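Local coordinates for protein lovastatin nonaketide synthase mokA (Monascus pilosus, PDB 6AD3) that catalyses, as an iterative type I polyketide synthase, the nine-step assembly of the polyketide precursor of monacolin K (lovastatin), this chain being its condensation domain, at residues Phe105-Ile110 / Lys453-Ile458; Pro278-Gly283 / Ala340-Ser345; Gln441-Ser446 / Asp475-Pro480; Tyr466-Glu471 / Val484-Ser489. The protein carries 1 engineered substitution. All blocks are in the same frame, centred on the assembly; numbering follows the deposited sequence.

Contact 1: residues Phe105-Ile110 / Lys453-Ile458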
loop_
_atom_site.group_PDB
_atom_site.type_symbol
_atom_site.label_atom_id
_atom_site.label_comp_id
_atom_site.label_asym_id
_atom_site.label_seq_id
_atom_site.Cartn_x
_atom_site.Cartn_y
_atom_site.Cartn_z
ATOM N N PHE A 105 7.592 -14.801 -9.342
ATOM C CA PHE A 105 8.385 -15.876 -9.972
ATOM C C PHE A 105 7.918 -17.200 -9.412
ATOM O O PHE A 105 7.776 -17.347 -8.193
ATOM C CB PHE A 105 9.872 -15.686 -9.677
ATOM C CG PHE A 105 10.491 -14.572 -10.418
ATOM C CD1 PHE A 105 10.773 -14.694 -11.756
ATOM C CD2 PHE A 105 10.776 -13.368 -9.784
ATOM C CE1 PHE A 105 11.400 -13.667 -12.446
ATOM C CE2 PHE A 105 11.294 -12.308 -10.485
ATOM C CZ PHE A 105 11.704 -12.484 -11.790
ATOM N N MET A 106 7.631 -18.159 -10.294
ATOM C CA MET A 106 7.248 -19.490 -9.865
ATOM C C MET A 106 7.801 -20.545 -10.781
ATOM O O MET A 106 8.000 -20.303 -11.970
ATOM C CB MET A 106 5.715 -19.662 -9.708
ATOM C CG MET A 106 4.827 -19.136 -10.822
ATOM S SD MET A 106 3.110 -18.820 -10.254
ATOM C CE MET A 106 3.317 -17.342 -9.338
ATOM N N THR A 107 8.009 -21.729 -10.222
ATOM C CA THR A 107 8.692 -22.793 -10.925
ATOM C C THR A 107 7.834 -24.048 -10.870
ATOM O O THR A 107 7.486 -24.496 -9.799
ATOM C CB THR A 107 10.073 -23.115 -10.322
ATOM O OG1 THR A 107 10.913 -21.954 -10.360
ATOM C CG2 THR A 107 10.748 -24.233 -11.120
ATOM N N GLY A 108 7.455 -24.577 -12.023
ATOM C CA GLY A 108 6.613 -25.738 -12.049
ATOM C C GLY A 108 5.541 -25.648 -13.093
ATOM O O GLY A 108 5.265 -24.566 -13.626
ATOM N N SER A 109 4.900 -26.788 -13.381
ATOM C CA SER A 109 3.979 -26.864 -14.494
ATOM C C SER A 109 2.682 -26.038 -14.302
ATOM O O SER A 109 1.930 -26.240 -13.347
ATOM C CB SER A 109 3.641 -28.319 -14.801
ATOM O OG SER A 109 2.844 -28.375 -15.966
ATOM N N ILE A 110 2.412 -25.158 -15.261
ATOM C CA ILE A 110 1.124 -24.500 -15.377
ATOM C C ILE A 110 0.650 -24.581 -16.802
ATOM O O ILE A 110 1.294 -24.073 -17.714
ATOM C CB ILE A 110 1.207 -23.022 -15.019
ATOM C CG1 ILE A 110 1.820 -22.850 -13.626
ATOM C CG2 ILE A 110 -0.169 -22.377 -15.097
ATOM C CD1 ILE A 110 1.996 -21.403 -13.229
ATOM N N LYS A 453 5.548 -23.533 -7.809
ATOM C CA LYS A 453 5.792 -22.983 -6.495
ATOM C C LYS A 453 6.446 -21.622 -6.631
ATOM O O LYS A 453 7.434 -21.465 -7.336
ATOM C CB LYS A 453 6.704 -23.913 -5.700
ATOM C CG LYS A 453 6.074 -25.271 -5.385
ATOM C CD LYS A 453 6.543 -25.805 -4.035
ATOM C CE LYS A 453 5.374 -26.132 -3.120
ATOM N NZ LYS A 453 5.202 -27.601 -2.969
ATOM N N MET A 454 5.991 -20.678 -5.829
ATOM C CA MET A 454 6.568 -19.355 -5.831
ATOM C C MET A 454 7.891 -19.295 -5.175
ATOM O O MET A 454 8.125 -19.936 -4.161
ATOM C CB MET A 454 5.653 -18.360 -5.143
ATOM C CG MET A 454 4.253 -18.556 -5.480
ATOM S SD MET A 454 3.282 -17.670 -4.291
ATOM C CE MET A 454 1.770 -17.501 -5.216
ATOM N N THR A 455 8.772 -18.497 -5.728
ATOM C CA THR A 455 10.108 -18.397 -5.188
ATOM C C THR A 455 10.456 -16.970 -4.738
ATOM O O THR A 455 11.382 -16.768 -3.978
ATOM C CB THR A 455 11.134 -18.872 -6.228
ATOM O OG1 THR A 455 11.029 -18.059 -7.397
ATOM C CG2 THR A 455 10.892 -20.337 -6.609
ATOM N N GLU A 456 9.832 -15.962 -5.341
ATOM C CA GLU A 456 10.356 -14.583 -5.265
ATOM C C GLU A 456 9.299 -13.623 -5.789
ATOM O O GLU A 456 8.639 -13.924 -6.782
ATOM C CB GLU A 456 11.578 -14.426 -6.123
ATOM C CG GLU A 456 12.252 -13.099 -5.957
ATOM C CD GLU A 456 13.376 -12.876 -6.946
ATOM O OE1 GLU A 456 13.844 -13.860 -7.530
ATOM O OE2 GLU A 456 13.860 -11.727 -7.038
ATOM N N VAL A 457 9.115 -12.493 -5.108
ATOM C CA VAL A 457 8.190 -11.449 -5.612
ATOM C C VAL A 457 8.974 -10.186 -5.990
ATOM O O VAL A 457 10.037 -9.898 -5.420
ATOM C CB VAL A 457 7.104 -11.101 -4.566
ATOM C CG1 VAL A 457 7.744 -10.514 -3.319
ATOM C CG2 VAL A 457 6.076 -10.127 -5.148
ATOM N N ILE A 458 8.550 -9.533 -7.062
ATOM C CA ILE A 458 9.050 -8.206 -7.444
ATOM C C ILE A 458 7.808 -7.332 -7.347
ATOM O O ILE A 458 6.790 -7.646 -7.957
ATOM C CB ILE A 458 9.437 -8.071 -8.941
ATOM C CG1 ILE A 458 9.743 -9.376 -9.595
ATOM C CG2 ILE A 458 10.489 -7.003 -9.168
ATOM C CD1 ILE A 458 10.135 -9.190 -11.050
HETATM O O HOH W 1 10.497 -19.409 -9.607
#

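Contact 2: residues Pro278-Gly283 / Ala340-Ser345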
loop_
_atom_site.group_PDB
_atom_site.type_symbol
_atom_site.label_atom_id
_atom_site.label_comp_id
_atom_site.label_asym_id
_atom_site.label_seq_id
_atom_site.Cartn_x
_atom_site.Cartn_y
_atom_site.Cartn_z
ATOM N N PRO A 278 10.910 16.543 10.151
ATOM C CA PRO A 278 12.203 17.077 9.697
ATOM C C PRO A 278 12.938 16.165 8.752
ATOM O O PRO A 278 12.610 14.972 8.618
ATOM C CB PRO A 278 12.989 17.249 11.012
ATOM C CG PRO A 278 11.914 17.487 12.022
ATOM C CD PRO A 278 10.834 16.509 11.622
ATOM N N ARG A 279 13.957 16.700 8.090
ATOM C CA ARG A 279 14.895 15.841 7.377
ATOM C C ARG A 279 15.607 14.930 8.363
ATOM O O ARG A 279 15.970 15.344 9.456
ATOM C CB ARG A 279 15.919 16.689 6.583
ATOM C CG ARG A 279 16.798 15.845 5.661
ATOM C CD ARG A 279 17.636 16.716 4.710
ATOM N NE ARG A 279 18.453 17.678 5.436
ATOM C CZ ARG A 279 19.621 17.396 6.029
ATOM N NH1 ARG A 279 20.092 16.150 6.042
ATOM N NH2 ARG A 279 20.315 18.360 6.637
ATOM N N MET A 280 15.746 13.664 8.006
ATOM C CA MET A 280 16.503 12.711 8.834
ATOM C C MET A 280 17.991 12.841 8.573
ATOM O O MET A 280 18.412 12.969 7.435
ATOM C CB MET A 280 16.076 11.273 8.547
ATOM C CG MET A 280 14.620 10.976 8.867
ATOM S SD MET A 280 14.230 9.273 8.429
ATOM C CE MET A 280 14.157 9.394 6.628
ATOM N N LEU A 281 18.786 12.760 9.630
ATOM C CA LEU A 281 20.228 12.828 9.489
ATOM C C LEU A 281 20.822 11.424 9.374
ATOM O O LEU A 281 20.834 10.651 10.328
ATOM C CB LEU A 281 20.827 13.605 10.659
ATOM C CG LEU A 281 20.097 14.932 10.976
ATOM C CD1 LEU A 281 20.766 15.654 12.143
ATOM C CD2 LEU A 281 20.003 15.849 9.760
ATOM N N LEU A 282 21.119 11.047 8.145
ATOM C CA LEU A 282 21.450 9.680 7.821
ATOM C C LEU A 282 22.940 9.375 7.746
ATOM O O LEU A 282 23.396 8.382 8.294
ATOM C CB LEU A 282 20.734 9.257 6.541
ATOM C CG LEU A 282 19.435 8.466 6.638
ATOM C CD1 LEU A 282 19.066 7.979 8.012
ATOM C CD2 LEU A 282 18.273 9.136 5.957
ATOM N N GLY A 283 23.731 10.235 7.132
ATOM C CA GLY A 283 23.344 11.257 6.190
ATOM C C GLY A 283 24.237 10.890 5.019
ATOM O O GLY A 283 24.763 9.775 5.010
ATOM N N ALA A 340 12.104 9.369 15.387
ATOM C CA ALA A 340 12.321 10.414 16.389
ATOM C C ALA A 340 13.825 10.662 16.566
ATOM O O ALA A 340 14.264 11.827 16.682
ATOM C CB ALA A 340 11.683 10.025 17.715
ATOM N N ARG A 341 14.607 9.596 16.691
ATOM C CA ARG A 341 16.058 9.762 16.815
ATOM C C ARG A 341 16.652 10.537 15.680
ATOM O O ARG A 341 17.469 11.406 15.896
ATOM C CB ARG A 341 16.786 8.442 16.926
ATOM C CG ARG A 341 16.538 7.689 18.198
ATOM C CD ARG A 341 17.478 6.509 18.319
ATOM N NE ARG A 341 17.217 5.804 19.563
ATOM C CZ ARG A 341 17.880 4.728 19.950
ATOM N NH1 ARG A 341 18.834 4.236 19.166
ATOM N NH2 ARG A 341 17.634 4.185 21.133
ATOM N N LEU A 342 16.324 10.166 14.452
ATOM C CA LEU A 342 16.997 10.726 13.295
ATOM C C LEU A 342 16.552 12.154 12.971
ATOM O O LEU A 342 17.273 12.880 12.315
ATOM C CB LEU A 342 16.784 9.838 12.064
ATOM C CG LEU A 342 17.390 8.448 12.095
ATOM C CD1 LEU A 342 16.984 7.684 10.822
ATOM C CD2 LEU A 342 18.904 8.550 12.228
ATOM N N THR A 343 15.338 12.530 13.384
ATOM C CA THR A 343 14.802 13.848 13.063
ATOM C C THR A 343 14.938 14.841 14.201
ATOM O O THR A 343 14.884 16.040 13.967
ATOM C CB THR A 343 13.306 13.793 12.707
ATOM O OG1 THR A 343 12.562 13.298 13.819
ATOM C CG2 THR A 343 13.078 12.905 11.512
ATOM N N GLY A 344 14.982 14.346 15.430
ATOM C CA GLY A 344 14.853 15.190 16.615
ATOM C C GLY A 344 13.449 15.714 16.923
ATOM O O GLY A 344 13.293 16.634 17.698
ATOM N N SER A 345 12.443 15.251 16.193
ATOM C CA SER A 345 11.088 15.694 16.435
ATOM C C SER A 345 10.472 14.953 17.607
ATOM O O SER A 345 10.728 13.767 17.804
ATOM C CB SER A 345 10.235 15.475 15.177
ATOM O OG SER A 345 8.884 15.819 15.424
#

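Contact 3: residues Gln441-Ser446 / Asp475-Pro480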
loop_
_atom_site.group_PDB
_atom_site.type_symbol
_atom_site.label_atom_id
_atom_site.label_comp_id
_atom_site.label_asym_id
_atom_site.label_seq_id
_atom_site.Cartn_x
_atom_site.Cartn_y
_atom_site.Cartn_z
ATOM N N GLN A 441 0.852 -9.681 6.795
ATOM C CA GLN A 441 1.222 -10.994 7.308
ATOM C C GLN A 441 0.760 -12.191 6.460
ATOM O O GLN A 441 0.984 -13.318 6.836
ATOM C CB GLN A 441 0.566 -11.155 8.676
ATOM C CG GLN A 441 1.489 -11.183 9.818
ATOM C CD GLN A 441 0.738 -11.530 11.108
ATOM O OE1 GLN A 441 1.194 -12.329 11.888
ATOM N NE2 GLN A 441 -0.437 -10.939 11.292
ATOM N N GLY A 442 0.216 -11.966 5.283
ATOM C CA GLY A 442 -0.290 -13.106 4.475
ATOM C C GLY A 442 0.688 -14.269 4.243
ATOM O O GLY A 442 1.893 -14.132 4.350
ATOM N N GLN A 443 0.166 -15.384 3.780
ATOM C CA GLN A 443 1.020 -16.396 3.190
ATOM C C GLN A 443 0.909 -16.349 1.690
ATOM O O GLN A 443 -0.125 -16.734 1.126
ATOM C CB GLN A 443 0.655 -17.798 3.709
ATOM C CG GLN A 443 1.359 -18.200 4.994
ATOM C CD GLN A 443 0.739 -19.446 5.598
ATOM O OE1 GLN A 443 1.120 -20.573 5.249
ATOM N NE2 GLN A 443 -0.332 -19.260 6.367
ATOM N N ALA A 444 1.997 -15.894 1.047
ATOM C CA ALA A 444 2.126 -15.868 -0.421
ATOM C C ALA A 444 1.705 -17.199 -1.067
ATOM O O ALA A 444 1.036 -17.214 -2.075
ATOM C CB ALA A 444 3.570 -15.529 -0.824
ATOM N N GLU A 445 2.022 -18.306 -0.411
ATOM C CA GLU A 445 1.892 -19.631 -1.005
ATOM C C GLU A 445 0.405 -20.083 -1.050
ATOM O O GLU A 445 0.031 -21.034 -1.788
ATOM C CB GLU A 445 2.769 -20.623 -0.189
ATOM C CG GLU A 445 2.448 -22.111 -0.403
ATOM C CD GLU A 445 3.309 -23.047 0.441
ATOM O OE1 GLU A 445 3.618 -24.164 -0.036
ATOM O OE2 GLU A 445 3.676 -22.679 1.580
ATOM N N SER A 446 -0.462 -19.388 -0.302
ATOM C CA SER A 446 -1.901 -19.703 -0.350
ATOM C C SER A 446 -2.459 -19.536 -1.772
ATOM O O SER A 446 -3.412 -20.199 -2.141
ATOM C CB SER A 446 -2.655 -18.814 0.613
ATOM O OG SER A 446 -2.213 -19.104 1.911
ATOM N N ASP A 475 5.466 -13.026 6.276
ATOM C CA ASP A 475 4.838 -14.305 5.876
ATOM C C ASP A 475 5.333 -15.349 6.882
ATOM O O ASP A 475 6.533 -15.451 7.105
ATOM C CB ASP A 475 5.299 -14.654 4.451
ATOM C CG ASP A 475 4.710 -15.935 3.925
ATOM O OD1 ASP A 475 4.482 -16.854 4.730
ATOM O OD2 ASP A 475 4.487 -15.992 2.705
ATOM N N PRO A 476 4.406 -16.024 7.578
ATOM C CA PRO A 476 4.812 -16.811 8.776
ATOM C C PRO A 476 5.715 -17.969 8.450
ATOM O O PRO A 476 6.318 -18.571 9.366
ATOM C CB PRO A 476 3.466 -17.329 9.340
ATOM C CG PRO A 476 2.448 -17.097 8.259
ATOM C CD PRO A 476 2.944 -15.875 7.516
ATOM N N THR A 477 5.813 -18.301 7.167
ATOM C CA THR A 477 6.668 -19.392 6.716
ATOM C C THR A 477 7.964 -18.924 6.064
ATOM O O THR A 477 8.688 -19.725 5.516
ATOM C CB THR A 477 5.937 -20.319 5.705
ATOM O OG1 THR A 477 5.774 -19.647 4.442
ATOM C CG2 THR A 477 4.554 -20.755 6.253
ATOM N N LYS A 478 8.229 -17.623 6.094
ATOM C CA LYS A 478 9.496 -17.058 5.612
ATOM C C LYS A 478 10.083 -16.194 6.742
ATOM O O LYS A 478 9.587 -16.246 7.882
ATOM C CB LYS A 478 9.261 -16.187 4.373
ATOM C CG LYS A 478 8.468 -16.879 3.292
ATOM C CD LYS A 478 9.383 -17.802 2.515
ATOM C CE LYS A 478 8.599 -18.796 1.676
ATOM N NZ LYS A 478 9.357 -19.121 0.438
ATOM N N ASP A 479 11.066 -15.351 6.411
ATOM C CA ASP A 479 11.530 -14.289 7.338
ATOM C C ASP A 479 10.960 -12.921 6.882
ATOM O O ASP A 479 10.643 -12.717 5.719
ATOM C CB ASP A 479 13.064 -14.235 7.375
ATOM C CG ASP A 479 13.685 -15.543 7.870
ATOM O OD1 ASP A 479 13.069 -16.204 8.728
ATOM O OD2 ASP A 479 14.773 -15.884 7.391
ATOM N N PRO A 480 10.829 -11.985 7.798
ATOM C CA PRO A 480 10.228 -10.732 7.407
ATOM C C PRO A 480 11.040 -10.012 6.303
ATOM O O PRO A 480 12.268 -10.024 6.323
ATOM C CB PRO A 480 10.234 -9.931 8.714
ATOM C CG PRO A 480 10.297 -10.976 9.795
ATOM C CD PRO A 480 11.168 -12.030 9.226
HETATM O O HOH W 2 3.867 -18.314 1.690
#

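Contact 4: residues Tyr466-Glu471 / Val484-Ser489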
loop_
_atom_site.group_PDB
_atom_site.type_symbol
_atom_site.label_atom_id
_atom_site.label_comp_id
_atom_site.label_asym_id
_atom_site.label_seq_id
_atom_site.Cartn_x
_atom_site.Cartn_y
_atom_site.Cartn_z
ATOM N N TYR A 466 5.057 10.580 0.333
ATOM C CA TYR A 466 5.609 10.516 1.692
ATOM C C TYR A 466 7.155 10.500 1.721
ATOM O O TYR A 466 7.790 9.779 0.955
ATOM C CB TYR A 466 5.013 9.294 2.414
ATOM C CG TYR A 466 3.519 9.380 2.470
ATOM C CD1 TYR A 466 2.884 10.327 3.272
ATOM C CD2 TYR A 466 2.726 8.627 1.615
ATOM C CE1 TYR A 466 1.515 10.530 3.214
ATOM C CE2 TYR A 466 1.350 8.802 1.586
ATOM C CZ TYR A 466 0.756 9.788 2.363
ATOM O OH TYR A 466 -0.584 10.007 2.308
ATOM N N ASP A 467 7.740 11.229 2.682
ATOM C CA ASP A 467 9.201 11.334 2.798
ATOM C C ASP A 467 9.821 9.959 3.019
ATOM O O ASP A 467 10.856 9.657 2.443
ATOM C CB ASP A 467 9.610 12.251 3.948
ATOM C CG ASP A 467 9.422 13.733 3.641
ATOM O OD1 ASP A 467 8.722 14.101 2.689
ATOM O OD2 ASP A 467 10.031 14.533 4.362
ATOM N N VAL A 468 9.218 9.166 3.904
ATOM C CA VAL A 468 9.756 7.874 4.286
ATOM C C VAL A 468 8.619 6.868 4.421
ATOM O O VAL A 468 7.562 7.166 4.972
ATOM C CB VAL A 468 10.569 7.956 5.612
ATOM C CG1 VAL A 468 9.768 8.595 6.680
ATOM C CG2 VAL A 468 11.083 6.581 6.045
ATOM N N VAL A 469 8.806 5.740 3.775
ATOM C CA VAL A 469 7.836 4.675 3.782
ATOM C C VAL A 469 8.571 3.395 4.127
ATOM O O VAL A 469 9.549 3.012 3.440
ATOM C CB VAL A 469 7.122 4.534 2.454
ATOM C CG1 VAL A 469 6.090 3.387 2.519
ATOM C CG2 VAL A 469 6.447 5.842 2.023
ATOM N N LEU A 470 8.056 2.685 5.122
ATOM C CA LEU A 470 8.524 1.358 5.473
ATOM C C LEU A 470 7.386 0.368 5.187
ATOM O O LEU A 470 6.290 0.479 5.777
ATOM C CB LEU A 470 8.910 1.290 6.956
ATOM C CG LEU A 470 9.151 -0.110 7.529
ATOM C CD1 LEU A 470 10.258 -0.801 6.782
ATOM C CD2 LEU A 470 9.511 -0.047 9.005
ATOM N N GLU A 471 7.604 -0.523 4.211
ATOM C CA GLU A 471 6.654 -1.571 3.895
ATOM C C GLU A 471 7.292 -2.894 4.294
ATOM O O GLU A 471 8.490 -3.062 4.096
ATOM C CB GLU A 471 6.389 -1.644 2.391
ATOM C CG GLU A 471 5.805 -0.403 1.801
ATOM C CD GLU A 471 5.591 -0.515 0.323
ATOM O OE1 GLU A 471 5.533 0.544 -0.352
ATOM O OE2 GLU A 471 5.292 -1.653 -0.127
ATOM N N VAL A 484 12.369 -0.088 2.464
ATOM C CA VAL A 484 12.366 1.339 2.815
ATOM C C VAL A 484 12.473 2.197 1.539
ATOM O O VAL A 484 13.360 1.957 0.655
ATOM C CB VAL A 484 13.558 1.679 3.746
ATOM C CG1 VAL A 484 13.674 3.177 3.925
ATOM C CG2 VAL A 484 13.360 0.997 5.083
ATOM N N LYS A 485 11.563 3.156 1.430
ATOM C CA LYS A 485 11.505 4.097 0.313
ATOM C C LYS A 485 11.659 5.497 0.862
ATOM O O LYS A 485 10.961 5.869 1.803
ATOM C CB LYS A 485 10.164 3.993 -0.417
ATOM C CG LYS A 485 9.842 2.583 -0.962
ATOM C CD LYS A 485 8.446 2.532 -1.612
ATOM C CE LYS A 485 8.167 1.201 -2.312
ATOM N NZ LYS A 485 6.738 1.097 -2.740
ATOM N N LEU A 486 12.547 6.272 0.241
ATOM C CA LEU A 486 12.768 7.687 0.584
ATOM C C LEU A 486 12.577 8.576 -0.649
ATOM O O LEU A 486 12.882 8.169 -1.787
ATOM C CB LEU A 486 14.170 7.878 1.148
ATOM C CG LEU A 486 14.561 7.003 2.322
ATOM C CD1 LEU A 486 16.021 7.265 2.710
ATOM C CD2 LEU A 486 13.630 7.302 3.514
ATOM N N GLN A 487 12.001 9.761 -0.446
ATOM C CA GLN A 487 11.805 10.689 -1.551
ATOM C C GLN A 487 13.178 11.147 -2.081
ATOM O O GLN A 487 14.004 11.651 -1.307
ATOM C CB GLN A 487 11.022 11.924 -1.088
ATOM C CG GLN A 487 9.570 11.683 -0.774
ATOM C CD GLN A 487 8.725 11.354 -2.005
ATOM O OE1 GLN A 487 7.860 10.447 -1.963
ATOM N NE2 GLN A 487 8.951 12.084 -3.090
ATOM N N SER A 488 13.382 11.033 -3.391
ATOM C CA SER A 488 14.625 11.513 -4.047
ATOM C C SER A 488 14.707 13.043 -3.953
ATOM O O SER A 488 15.789 13.614 -4.014
ATOM C CB SER A 488 14.653 11.049 -5.514
ATOM O OG SER A 488 13.629 11.693 -6.250
ATOM N N SER A 489 13.585 13.695 -3.694
ATOM C CA SER A 489 13.564 15.159 -3.564
ATOM C C SER A 489 14.304 15.627 -2.335
ATOM O O SER A 489 14.708 16.777 -2.249
ATOM C CB SER A 489 12.113 15.666 -3.540
ATOM O OG SER A 489 11.410 15.154 -2.425
#

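Contact 1: residues Phe105-Ile110 / Lys453-Ile458
The ring of Phe105 lies alongside the side chain of Glu456, both pointing the same way, where strand 453-460 pairs antiparallel with strand 100-107 and closes one edge of a five-stranded sheet. The pairing contains a beta bulge: Phe105 is opposite Glu456, but Met106 is opposite Met454, leaving Thr455 as the extra residue. The Phe105 backbone spans it, its N giving a bond to Glu456 O (2.9 Å) and its O receiving Thr455 N (2.9 Å). Ring and carboxylate planes are only 33° apart, and both groups serve the same cation: Arg165 makes a salt bridge to Glu456 OE1 and a cation-pi contact with the ring. CG of Phe105 is set beside the backbone N (chi1 -73°), which carries the ring past Glu456 toward Ile458, Phe105 CE2 lying 3.4 Å from Ile458 CD1. On the reverse face, Met106 and Met454 run side by side, the former bent at its thioether so that its CE comes within 4.2 Å of Met454 CG; Phe220 of helix 213-227 touches both. Beyond the bulge the register is regular, Lys453 N bonding to Thr107 O at 2.9 Å. Thr107 OG1, which also bonds Glu199, and the bulged threonine are bridged by a single water that donates to Thr107 OG1 over 2.7 Å and lies 2.6 Å from Thr455 OG1.

Contact 2: residues Pro278-Gly283 / Ala340-Ser345
The ring of Pro278, within the loop between helix 256-266 and strand 301-307, crosses the side chain of Thr343 at about a right angle at the C-terminal end of helix 327-343, its CD 3.8 Å from Thr343 CB and also against CB of Ser345. The helix finishes in an ST turn: Thr343 OG1 accepts from Ser345 N at 3.1 Å, and Gly344 leaves helical geometry with positive phi. Thr343 has its hydroxyl between the backbone N and the carbonyl carbon (chi1 61°), where it serves the turn and bonds Leu339 O; its methyl is thereby left for the loop, facing the proline carbonyl. Arg279 turns its side chain from the helix to bond Asn291. Met280 follows with its backbone N held by the Tyr491 hydroxyl, while its CG packs 3.6 Å from Thr343 CG2 and its CB lies near Leu342 CB. Bent at the last torsion, the methionine continues inward to Phe499 of helix 495-512, which Leu342 touches as well. At Leu281 the loop makes its hydrogen bond to the helix end: Leu281 N donates to Leu342 O over 3.1 Å, nearly straight at 165°, with the donor tilted from the carbonyl plane. The Leu281 carbonyl turns back, and its O sits 3.4 Å from Leu342 CD2. The other branch of that leucine is met by Leu282, whose side chain stands across it, CD1 against Leu342 CD1 at 3.5 Å.

Contact 3: residues Gln441-Ser446 / Asp475-Pro480
The carboxylate of Asp475 is covered on one face by the 441-446 loop: Gly442 O lies over that face, 3.4 Å from Asp475 CG, and Ala444 N comes in from the same side to bond OD2 at 3.0 Å. Asp475 CG lies opposite the backbone N (chi1 -179°), which carries the carboxylate to both. From the other face Asp475 OD1 takes two bonds of 3.1 Å within its own segment: Thr477 OG1 comes from above the plane and Thr477 N lower, on the anti side. The N-H bond makes an Asx turn, within the type I beta turn from Asp475 to Lys478; the hydroxyl bond adds to it. The Gln443 amide is turned 64° from the carboxylate; Pro476 CG lies obliquely above one of its faces, 3.9 Å from Gln443 CD, and Gln443 OE1 meets the Thr477 methyl. A water accepts from Glu445 N and donates to Asp475 OD2 at 2.6 Å. The contact joins the loop after strand 435-440 to the tip of the hairpin of strands 468-473 and 481-487. With two donors on each oxygen, Asp475 is probably ionised, its rotation fixed from both ends.

Contact 4: residues Tyr466-Glu471 / Val484-Ser489
Glu471 OE1 accepts Lys485 NZ at 2.7 Å, the shortest polar bond between the two strands and a salt bridge. The ammonium comes from above the carboxylate plane, 40° out of it, and the contact is made by two extended chains: Glu471 leaves its strand with CG beside the backbone N (chi1 -61°) and stands out from the sheet, where the lysine, running nearly straight from CB to NZ, meets it. Lys485 CE follows close behind, 3.3 Å from Glu471 OE1. Beyond the lysine lie Gln301 and Glu303 of strand 301-307, so this buried cation stands in acidic and polar company; the other glutamate oxygen has a weak, long ion pair with Arg461.

The strands carrying the pair are the arms of a beta hairpin, 468-473 and 481-487, that sits within the six-stranded mixed sheet of the second lobe of the condensation fold. Val469 and Lys485 form the hydrogen-bonded pair: Lys485 N gives to Val469 O at 2.8 Å, Val469 N returns the bond to Lys485 O at 2.9 Å, and both donors lie in the carbonyl planes. Where strand 468-473 begins, Gln487 N bonds the carbonyl O of Asp467, a residue whose carboxylate is salt-bridged to Arg294.

On the face away from the salt bridge, the non-hydrogen-bonded pairs bring apolar branches together under helix 495-512. Val468 and Leu486 lie side by side, pointing the same way, with Val468 CG2 3.7 Å from Leu486 CD2. Leu470 slants over Val484 instead, its CD1 4.0 Å from Val484 CG2.

How the contacts relate
The four contacts follow the two-lobed architecture of condensation domains; in relatives the donor and acceptor tunnels meet between the lobes, and no catalytic residue is identified within these contacts. Contact 1 closes a sheet of the first lobe with a strand that arrives from the second, as in the crossover of condensation domains, and contact 3 lies beside it: their centres are 14 Å apart, and Met454 SD touches Ala444 O at 3.2 Å. Contacts 3 and 4 hold opposite ends of one hairpin, with centres 24 Å apart. Contact 4 meets contact 2 through a methionine, Met280 CE lying 3.8 Å from Leu486 CD2. Contacts 1 and 2 are the most distant pair, about 39 Å between centres.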